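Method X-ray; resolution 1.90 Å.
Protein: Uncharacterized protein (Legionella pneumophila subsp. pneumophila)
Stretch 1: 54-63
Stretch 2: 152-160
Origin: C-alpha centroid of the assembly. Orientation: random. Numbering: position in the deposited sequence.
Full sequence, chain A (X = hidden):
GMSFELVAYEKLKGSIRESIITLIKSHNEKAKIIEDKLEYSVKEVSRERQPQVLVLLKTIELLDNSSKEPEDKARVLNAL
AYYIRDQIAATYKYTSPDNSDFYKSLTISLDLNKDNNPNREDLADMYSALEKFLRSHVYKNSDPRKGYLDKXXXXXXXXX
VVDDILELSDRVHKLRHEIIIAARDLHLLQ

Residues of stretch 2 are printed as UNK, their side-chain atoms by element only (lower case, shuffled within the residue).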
# COMPACT_ATOMS: atom_id res chain seq x y z
N LEU A 54 -7.74 -13.63 22.46
CA LEU A 54 -7.40 -12.36 23.11
C LEU A 54 -7.35 -11.20 22.11
O LEU A 54 -7.82 -10.08 22.39
CB LEU A 54 -6.10 -12.48 23.93
CG LEU A 54 -6.18 -13.45 25.14
CD1 LEU A 54 -4.79 -13.67 25.77
CD2 LEU A 54 -7.12 -12.85 26.14
N VAL A 55 -6.87 -11.47 20.91
CA VAL A 55 -6.88 -10.42 19.89
C VAL A 55 -8.28 -10.02 19.47
O VAL A 55 -8.59 -8.83 19.36
CB VAL A 55 -6.06 -10.83 18.70
CG1 VAL A 55 -6.34 -9.89 17.54
CG2 VAL A 55 -4.59 -10.77 19.13
N LEU A 56 -9.15 -11.02 19.31
CA LEU A 56 -10.56 -10.75 19.02
C LEU A 56 -11.21 -9.94 20.13
O LEU A 56 -11.89 -8.95 19.85
CB LEU A 56 -11.35 -12.05 18.83
CG LEU A 56 -11.18 -12.71 17.47
CD1 LEU A 56 -11.64 -14.22 17.48
CD2 LEU A 56 -12.02 -11.88 16.53
N LEU A 57 -11.03 -10.35 21.38
CA LEU A 57 -11.59 -9.63 22.50
C LEU A 57 -10.97 -8.24 22.70
O LEU A 57 -11.68 -7.30 23.11
CB LEU A 57 -11.48 -10.47 23.80
CG LEU A 57 -12.30 -11.78 23.87
CD1 LEU A 57 -11.98 -12.61 25.15
CD2 LEU A 57 -13.74 -11.48 23.81
N LYS A 58 -9.67 -8.08 22.50
CA LYS A 58 -9.09 -6.74 22.62
C LYS A 58 -9.62 -5.83 21.50
O LYS A 58 -9.93 -4.66 21.72
CB LYS A 58 -7.56 -6.76 22.56
CG LYS A 58 -6.93 -5.42 22.72
CD LYS A 58 -7.21 -4.74 24.06
CE LYS A 58 -6.76 -5.60 25.22
NZ LYS A 58 -6.95 -4.86 26.52
N THR A 59 -9.74 -6.40 20.32
CA THR A 59 -10.28 -5.66 19.17
C THR A 59 -11.68 -5.18 19.51
O THR A 59 -11.98 -4.00 19.33
CB THR A 59 -10.18 -6.50 17.87
OG1 THR A 59 -8.81 -6.59 17.50
CG2 THR A 59 -10.97 -5.93 16.71
N ILE A 60 -12.52 -6.06 20.03
CA ILE A 60 -13.87 -5.67 20.40
C ILE A 60 -13.92 -4.58 21.47
O ILE A 60 -14.68 -3.62 21.35
CB ILE A 60 -14.65 -6.90 20.89
CG1 ILE A 60 -15.07 -7.78 19.70
CG2 ILE A 60 -15.82 -6.47 21.67
CD1 ILE A 60 -15.43 -9.25 20.10
N GLU A 61 -13.11 -4.71 22.53
CA GLU A 61 -13.01 -3.67 23.58
C GLU A 61 -12.60 -2.30 22.97
O GLU A 61 -13.11 -1.23 23.35
CB GLU A 61 -11.96 -4.13 24.61
CG GLU A 61 -11.75 -3.20 25.83
CD GLU A 61 -10.45 -3.52 26.61
OE1 GLU A 61 -9.86 -4.60 26.41
OE2 GLU A 61 -10.00 -2.69 27.43
N LEU A 62 -11.67 -2.31 22.04
CA LEU A 62 -11.14 -1.05 21.51
C LEU A 62 -12.18 -0.40 20.60
O LEU A 62 -12.44 0.81 20.66
CB LEU A 62 -9.80 -1.26 20.79
CG LEU A 62 -8.58 -1.63 21.68
CD1 LEU A 62 -7.38 -2.09 20.84
CD2 LEU A 62 -8.20 -0.49 22.60
N LEU A 63 -12.80 -1.20 19.74
CA LEU A 63 -13.87 -0.67 18.90
C LEU A 63 -15.03 -0.13 19.74
O LEU A 63 -15.56 0.94 19.44
CB LEU A 63 -14.34 -1.74 17.91
CG LEU A 63 -13.28 -2.13 16.88
CD1 LEU A 63 -13.62 -3.35 16.13
CD2 LEU A 63 -12.99 -0.96 15.87
N UNK A 152 0.65 -0.66 24.94
CA UNK A 152 0.45 -1.55 23.80
C UNK A 152 -0.70 -2.53 24.08
O UNK A 152 -0.48 -3.60 24.64
c UNK A 152 1.75 -2.33 23.54
c UNK A 152 2.70 -1.09 21.57
o UNK A 152 2.39 -1.93 20.73
n UNK A 152 2.91 0.18 21.27
c UNK A 152 2.88 -1.48 23.02
N UNK A 153 -1.93 -2.17 23.69
CA UNK A 153 -3.05 -3.08 23.99
C UNK A 153 -2.87 -4.48 23.34
O UNK A 153 -3.45 -5.47 23.80
c UNK A 153 -3.65 -1.34 22.36
c UNK A 153 -4.25 -2.36 23.39
c UNK A 153 -2.36 -0.95 22.97
N UNK A 154 -2.08 -4.55 22.27
CA UNK A 154 -1.89 -5.81 21.56
C UNK A 154 -0.61 -6.56 21.92
O UNK A 154 -0.24 -7.50 21.23
c UNK A 154 -6.07 -4.86 18.86
c UNK A 154 -3.42 -5.37 19.60
c UNK A 154 -2.02 -5.64 20.04
c UNK A 154 -5.14 -3.81 18.97
c UNK A 154 -4.34 -6.42 19.52
c UNK A 154 -5.66 -6.16 19.14
c UNK A 154 -3.84 -4.08 19.34
N UNK A 155 0.05 -6.15 23.01
CA UNK A 155 1.17 -6.91 23.55
C UNK A 155 0.61 -8.12 24.33
O UNK A 155 0.49 -8.12 25.53
c UNK A 155 2.05 -6.02 24.45
N UNK A 156 0.26 -9.14 23.58
CA UNK A 156 -0.47 -10.29 24.06
C UNK A 156 0.49 -11.45 23.86
O UNK A 156 1.19 -11.54 22.81
c UNK A 156 -2.74 -9.34 23.48
c UNK A 156 -1.73 -10.46 23.20
c UNK A 156 -3.87 -9.21 22.34
c UNK A 156 -2.37 -11.89 23.39
N UNK A 157 0.53 -12.33 24.85
CA UNK A 157 1.47 -13.43 24.81
C UNK A 157 1.21 -14.29 23.59
O UNK A 157 0.04 -14.63 23.28
n UNK A 157 1.01 -17.70 28.78
c UNK A 157 1.28 -16.98 27.50
c UNK A 157 2.59 -15.17 26.31
c UNK A 157 1.38 -14.27 26.08
c UNK A 157 2.44 -16.00 27.60
N UNK A 158 2.31 -14.66 22.94
CA UNK A 158 2.34 -15.57 21.81
C UNK A 158 1.69 -14.95 20.62
O UNK A 158 1.24 -15.65 19.70
c UNK A 158 2.47 -17.65 23.21
c UNK A 158 4.27 -18.32 24.30
n UNK A 158 3.85 -17.63 23.25
c UNK A 158 2.07 -18.36 24.30
c UNK A 158 1.69 -16.92 22.18
n UNK A 158 3.21 -18.78 24.94
N UNK A 159 1.65 -13.62 20.65
CA UNK A 159 1.12 -12.85 19.54
C UNK A 159 2.09 -11.70 19.17
O UNK A 159 2.61 -11.01 20.05
c UNK A 159 -0.84 -11.45 18.80
c UNK A 159 -1.93 -9.86 16.77
c UNK A 159 -1.74 -11.21 16.56
c UNK A 159 -1.21 -12.01 17.59
o UNK A 159 -2.45 -9.01 15.80
c UNK A 159 -1.03 -10.08 18.97
c UNK A 159 -1.57 -9.30 17.99
c UNK A 159 -0.25 -12.29 19.89
N UNK A 160 2.34 -11.51 17.88
CA UNK A 160 3.11 -10.35 17.39
C UNK A 160 2.23 -9.47 16.49
O UNK A 160 1.96 -9.81 15.35
o UNK A 160 5.00 -9.64 16.07
c UNK A 160 4.33 -10.79 16.59

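Position 152 carries three side-chain carbons in a row, the third bearing one oxygen and one nitrogen, and stays out of reach of the helix 54-63. That is a terminal amide on a two-carbon arm, so the residue is glutamine, Q152.

Position 153 has three side-chain carbons, packed against K58 and L62, that close a ring onto the backbone N, which only proline does. P153 points its CB toward the helix, where CB lies 3.9 Å from K58 CD and 4.0 Å from L62 CD1.

At position 154, one carbon leads to a six-carbon ring without a heteroatom, in contact with V55, K58, T59 and L62: phenylalanine. K58 CG sits over one face, 4.1 Å from the F154 ring centroid and 21° off the normal; T59 OG1 lies near the ring plane, 3.5 Å from F154 CZ; and L62 CD1 approaches F154 CE1 obliquely at 3.4 Å.

Position 155 has a single side-chain carbon and touches nothing on the helix; it is alanine. A155 closes a type I turn begun at Q152, with A155 N donating to Q152 O at 3.1 Å.

Position 156 shows four carbons forked at the first, one arm two carbons long, packed against L54 and V55; this is isoleucine. I156 CG2 packs 3.8 Å from L54 CB, while I156 CD1 lies 3.6 Å from V55 CG2.

Position 157 has four carbons in a row ending in nitrogen, and that end leads away from the helix: a lysine, K157.

Position 158 has one carbon and a five-membered ring of three carbons and two nitrogens, and touches nothing on the helix; the ring is the imidazole of histidine. H158 is exposed, and its positive phi of 68° suits the third position of the type II turn from I156 to residue 159.

Position 159 carries one carbon and a six-carbon ring bearing an oxygen, packed against V55: tyrosine. V55 CG2 stands 3.5 Å from the Y159 ring centroid, only 8° off the normal, a CH-pi contact over the face.

Position 160, with one carbon and one oxygen and no helix contact, is serine. The S160 side chain caps a backbone N at the start of the next helix.

The contact is apolar packing, burying 417 Å² in total, with no hydrogen bond across it. Two successive turns present P153, F154, I156 and Y159 to L54, V55, K58, T59 and L62. The polar side-chain ends of K58 and T59 are satisfied within the helix: T59 OG1 donates to V55 O at 2.9 Å, and K58 NZ forms a salt bridge with E61 OE1 at 2.9 Å, while the aliphatic part of K58 covers F154; Y159 OH is hydrogen-bonded elsewhere in the structure.

Stretch 2 152-160: QPFAIKHYS
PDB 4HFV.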